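Local coordinates for hypothetical protein (Anabaena variabilis, PDB 2OBN) that is of unknown function but pairs a Rossmann-like domain with a P-loop NTPase-like domain and possibly binds nucleotide, at residues V133-P137 with V201-R207; L140-A146 with F210-E216. The protein carries 2 engineered substitutions. All coordinates share one frame; numbering follows the deposited sequence.

Contact 1: residues V133-P137 with V201-R207. With PG4 (tetraethylene glycol), chain H.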
# COMPACT_ATOMS: atom_id res chain seq x y z
N VAL B 133 -15.85 2.41 9.51
CA VAL B 133 -15.74 2.69 8.09
C VAL B 133 -14.46 2.14 7.47
O VAL B 133 -14.50 1.61 6.37
CB VAL B 133 -15.82 4.23 7.83
CG1 VAL B 133 -15.62 4.56 6.34
CG2 VAL B 133 -17.14 4.78 8.37
N ARG B 134 -13.34 2.24 8.19
CA ARG B 134 -12.07 1.76 7.66
C ARG B 134 -11.89 0.24 7.57
O ARG B 134 -10.85 -0.21 7.10
CB ARG B 134 -10.88 2.43 8.37
CG ARG B 134 -10.44 3.72 7.69
CD ARG B 134 -9.45 4.47 8.53
NE ARG B 134 -8.69 5.49 7.80
CZ ARG B 134 -8.23 6.63 8.32
NH1 ARG B 134 -8.52 7.01 9.56
NH2 ARG B 134 -7.53 7.46 7.57
N LYS B 135 -12.87 -0.56 7.99
CA LYS B 135 -12.74 -2.02 7.91
C LYS B 135 -12.57 -2.45 6.45
O LYS B 135 -13.29 -1.99 5.57
CB LYS B 135 -13.96 -2.71 8.55
CG LYS B 135 -13.85 -4.22 8.65
CD LYS B 135 -15.04 -4.82 9.40
CE LYS B 135 -14.95 -6.34 9.43
NZ LYS B 135 -16.02 -6.95 10.30
N GLU B 136 -11.60 -3.32 6.20
CA GLU B 136 -11.27 -3.76 4.84
C GLU B 136 -12.43 -4.52 4.19
O GLU B 136 -13.05 -5.36 4.83
CB GLU B 136 -10.01 -4.64 4.88
CG GLU B 136 -9.54 -5.12 3.53
CD GLU B 136 -8.22 -5.87 3.58
OE1 GLU B 136 -7.27 -5.43 4.25
OE2 GLU B 136 -8.14 -6.91 2.89
N PRO B 137 -12.74 -4.22 2.91
CA PRO B 137 -13.79 -5.01 2.27
C PRO B 137 -13.44 -6.50 2.21
O PRO B 137 -12.26 -6.88 2.20
CB PRO B 137 -13.87 -4.43 0.86
CG PRO B 137 -13.23 -3.09 0.94
CD PRO B 137 -12.20 -3.19 2.01
N VAL B 201 -14.46 2.30 -0.78
CA VAL B 201 -13.42 1.65 0.01
C VAL B 201 -12.46 2.65 0.67
O VAL B 201 -12.00 3.56 0.03
CB VAL B 201 -12.59 0.64 -0.86
CG1 VAL B 201 -11.99 1.31 -2.10
CG2 VAL B 201 -11.50 -0.02 -0.03
N ALA B 202 -12.18 2.47 1.96
CA ALA B 202 -11.20 3.29 2.66
C ALA B 202 -9.84 2.65 2.39
O ALA B 202 -9.34 1.86 3.19
CB ALA B 202 -11.48 3.34 4.14
N LEU B 203 -9.27 2.99 1.24
CA LEU B 203 -8.03 2.36 0.76
C LEU B 203 -6.83 2.40 1.69
O LEU B 203 -6.06 1.45 1.72
CB LEU B 203 -7.63 2.98 -0.58
CG LEU B 203 -6.46 2.36 -1.32
CD1 LEU B 203 -6.77 0.92 -1.69
CD2 LEU B 203 -6.13 3.17 -2.57
N ASP B 204 -6.67 3.47 2.49
CA ASP B 204 -5.49 3.57 3.36
C ASP B 204 -5.47 2.58 4.53
O ASP B 204 -4.45 2.44 5.21
CB ASP B 204 -5.21 5.01 3.82
CG ASP B 204 -6.22 5.54 4.83
OD1 ASP B 204 -7.10 4.81 5.32
OD2 ASP B 204 -6.11 6.74 5.16
N ALA B 205 -6.61 1.92 4.76
CA ALA B 205 -6.74 0.88 5.77
C ALA B 205 -6.71 -0.52 5.16
O ALA B 205 -6.88 -1.51 5.89
CB ALA B 205 -8.04 1.08 6.53
N VAL B 206 -6.55 -0.62 3.84
CA VAL B 206 -6.47 -1.92 3.17
C VAL B 206 -5.02 -2.41 3.23
O VAL B 206 -4.07 -1.61 3.14
CB VAL B 206 -6.94 -1.85 1.70
CG1 VAL B 206 -6.76 -3.22 0.99
CG2 VAL B 206 -8.39 -1.41 1.61
N ARG B 207 -4.83 -3.72 3.39
CA ARG B 207 -3.48 -4.30 3.42
C ARG B 207 -2.84 -4.09 2.05
O ARG B 207 -3.52 -4.15 1.03
CB ARG B 207 -3.51 -5.79 3.76
CG ARG B 207 -3.89 -6.09 5.20
CD ARG B 207 -4.21 -7.56 5.39
NE ARG B 207 -5.51 -7.92 4.82
CZ ARG B 207 -6.06 -9.13 4.87
NH1 ARG B 207 -5.43 -10.15 5.43
NH2 ARG B 207 -7.25 -9.34 4.34
O1 PG4 H . -10.24 -8.92 2.17
C1 PG4 H . -10.13 -10.35 2.26
C2 PG4 H . -8.85 -10.84 1.59
O2 PG4 H . -8.62 -12.23 1.86
C3 PG4 H . -7.59 -12.56 2.81
C4 PG4 H . -8.23 -12.94 4.15
O3 PG4 H . -7.40 -12.60 5.26
C5 PG4 H . -8.05 -12.76 6.53
C6 PG4 H . -7.50 -11.79 7.57
O4 PG4 H . -8.03 -10.48 7.33
C7 PG4 H . -7.90 -9.58 8.43
C8 PG4 H . -7.82 -8.13 7.95
O5 PG4 H . -8.85 -7.85 7.00
O HOH W 1 -10.61 -0.31 4.30
O HOH W 2 -6.73 -4.07 6.60
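Arg134 with Asp204 and Arg207 with Glu136 form two salt bridges, the arginine coming from 133-137 in the first and from 201-207 in the second. Arg134, extended from CG to NE, meets Asp204 side-on: NE binds OD1 at 3.0 Å and NH2 binds OD2 at 2.9 Å, each on the syn lone pair, with the two planes 30° apart. With an alanine at this position the Asp204 carboxylate is likely to lose its charge partner, close to Asp209 of the second subunit. Glu136 reaches Arg207 because its CG lies anti to the backbone N (chi1 -178°) and the chain stays extended. OE1 accepts from Arg207 N and NE, both at 3.1 Å and from opposite faces of the carboxylate, while Arg207 NH2 bonds to Glu136 OE2 at 3.0 Å from above the carboxylate plane. A tetraethylene glycol, probably from the crystallisation liquor, lays C8 over one guanidinium face and takes a bond from NH1 through O3.

Water 1 links the carbonyl oxygens of Arg134 and Ala202, and water 2 joins Glu136 OE1 to Ala205 O. Arg134 CB and CG lie against Ala205 CB and Ala202 CB, and Pro137 CG on Val201 CG2 at 3.7 Å.

The contact joins the exit of strand 130-132, edge of the Rossmann-like sheet, to the loop between helices 191-197 and 208-222.

Contact 2: residues L140-A146 with F210-E216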
# COMPACT_ATOMS: atom_id res chain seq x y z
N LEU B 140 -11.20 -9.78 -1.16
CA LEU B 140 -10.30 -9.08 -2.04
C LEU B 140 -9.31 -10.08 -2.61
O LEU B 140 -9.00 -11.09 -1.99
CB LEU B 140 -9.55 -7.99 -1.29
CG LEU B 140 -10.44 -6.83 -0.83
CD1 LEU B 140 -9.57 -5.79 -0.12
CD2 LEU B 140 -11.19 -6.20 -2.02
N ASP B 141 -8.86 -9.81 -3.83
CA ASP B 141 -7.88 -10.66 -4.49
C ASP B 141 -6.82 -9.71 -5.01
O ASP B 141 -6.91 -8.50 -4.77
CB ASP B 141 -8.52 -11.46 -5.63
CG ASP B 141 -7.82 -12.80 -5.88
OD1 ASP B 141 -6.84 -13.12 -5.16
OD2 ASP B 141 -8.25 -13.54 -6.80
N VAL B 142 -5.80 -10.25 -5.68
CA VAL B 142 -4.75 -9.42 -6.25
C VAL B 142 -5.30 -8.86 -7.57
O VAL B 142 -6.04 -9.53 -8.28
CB VAL B 142 -3.43 -10.22 -6.41
CG1 VAL B 142 -2.37 -9.36 -7.11
CG2 VAL B 142 -2.93 -10.65 -5.03
N ALA B 143 -4.98 -7.60 -7.87
CA ALA B 143 -5.46 -6.97 -9.11
C ALA B 143 -4.65 -7.46 -10.31
O ALA B 143 -3.48 -7.83 -10.18
CB ALA B 143 -5.38 -5.49 -9.01
N SER B 144 -5.29 -7.44 -11.48
CA SER B 144 -4.66 -7.92 -12.72
C SER B 144 -4.76 -6.93 -13.88
O SER B 144 -4.55 -7.31 -15.04
CB SER B 144 -5.33 -9.24 -13.14
OG SER B 144 -6.68 -9.01 -13.52
N GLY B 145 -5.05 -5.66 -13.59
CA GLY B 145 -5.24 -4.66 -14.64
C GLY B 145 -6.51 -4.83 -15.47
O GLY B 145 -6.60 -4.31 -16.59
N ALA B 146 -7.51 -5.53 -14.91
CA ALA B 146 -8.78 -5.83 -15.60
C ALA B 146 -9.61 -4.62 -15.98
O ALA B 146 -10.43 -4.73 -16.88
CB ALA B 146 -9.64 -6.76 -14.76
N PHE B 210 -3.57 -6.34 -1.05
CA PHE B 210 -4.91 -6.27 -1.63
C PHE B 210 -5.39 -4.88 -2.04
O PHE B 210 -6.53 -4.73 -2.51
CB PHE B 210 -5.91 -6.87 -0.65
CG PHE B 210 -5.58 -8.29 -0.26
CD1 PHE B 210 -5.64 -9.31 -1.21
CD2 PHE B 210 -5.23 -8.62 1.04
CE1 PHE B 210 -5.36 -10.63 -0.88
CE2 PHE B 210 -4.96 -9.95 1.40
CZ PHE B 210 -5.02 -10.95 0.43
N ALA B 211 -4.51 -3.89 -1.91
CA ALA B 211 -4.85 -2.49 -2.16
C ALA B 211 -5.31 -2.24 -3.59
O ALA B 211 -6.37 -1.65 -3.80
CB ALA B 211 -3.66 -1.56 -1.80
N ALA B 212 -4.51 -2.68 -4.56
CA ALA B 212 -4.86 -2.50 -5.97
C ALA B 212 -6.13 -3.26 -6.29
O ALA B 212 -6.98 -2.79 -7.06
CB ALA B 212 -3.71 -2.98 -6.86
N GLY B 213 -6.28 -4.44 -5.68
CA GLY B 213 -7.46 -5.30 -5.88
C GLY B 213 -8.72 -4.66 -5.34
O GLY B 213 -9.80 -4.84 -5.89
N ALA B 214 -8.57 -3.88 -4.27
CA ALA B 214 -9.69 -3.18 -3.66
C ALA B 214 -10.20 -2.11 -4.63
O ALA B 214 -11.39 -1.89 -4.73
CB ALA B 214 -9.27 -2.54 -2.32
N VAL B 215 -9.28 -1.45 -5.31
CA VAL B 215 -9.63 -0.40 -6.28
C VAL B 215 -10.22 -1.06 -7.53
O VAL B 215 -11.28 -0.67 -8.00
CB VAL B 215 -8.41 0.49 -6.64
CG1 VAL B 215 -8.77 1.51 -7.72
CG2 VAL B 215 -7.87 1.20 -5.40
N GLU B 216 -9.54 -2.08 -8.04
CA GLU B 216 -10.01 -2.79 -9.22
C GLU B 216 -11.44 -3.30 -9.04
O GLU B 216 -12.28 -3.14 -9.90
CB GLU B 216 -9.08 -3.96 -9.54
CG GLU B 216 -9.42 -4.68 -10.80
CD GLU B 216 -8.48 -5.82 -11.07
OE1 GLU B 216 -8.57 -6.84 -10.37
OE2 GLU B 216 -7.67 -5.70 -12.00
O HOH W 3 -10.20 -7.92 -5.68
O HOH W 4 -3.86 -6.28 -5.11
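The irregular chain 140-146 runs across helix 208-222 and comes nearest where the CA atoms of Ala143 and Gly213 are 4.1 Å apart. Gly213 permits this: its CA-H points almost straight at Asp141 O, with CA and O 3.4 Å apart, where the CB of any other residue would clash with that oxygen. Two waters stitch the backbones together, water 3 between Asp141 N and Gly213 O, water 4 accepting from the amides of Ala143 and Gly213.

At one end Leu140 lies against the helix. Its CD1 touches Phe210 CB and Ala214 CB, both at 3.9 Å, and CD2 reaches Ala214 CA. The Phe210 ring presents its edge to Asp141 O, while elsewhere the same ring meets His111 of the second subunit. Ala143 CB packs on Ala212 CB at 3.7 Å.

The connection between the two parallel sheets lies here on helix 208-222 of the P-loop domain, ahead of strand 153-159, an inner strand of that domain's sheet.

At the other end Glu216 stretches out from the helix, CG anti to the backbone N (chi1 -175°) and the chain straight beyond it, which carries the carboxylate past Ala143 into the turn at 144-146. There OE2 takes the Ser144 amide at 3.0 Å and the Ala146 amide at 2.9 Å, the two arriving from opposite faces of the carboxylate. Ala146 CB also sits 3.6 Å from OE2. Gly145, with positive phi, makes the bend between the two gripping amides.

From the N terminus the chain first builds the Rossmann-like sheet, leaves it by strand 130-132, and passes through 133-137 and then 140-146 before strand 153-159 of the P-loop domain's sheet. After 63 intervening residues in each case the chain returns, through 201-207 and then 210-216. The segments therefore alternate, and the two closed loops cross, neither enclosing the other. Contact 1 ties the sheet's exit to the loop ahead of helix 208-222, and contact 2 ties the connection between the two sheets to that helix itself. Their centres are 13 Å apart, with Leu203 packing on Ala211 and Val215 between them, and both contacts touch the second subunit.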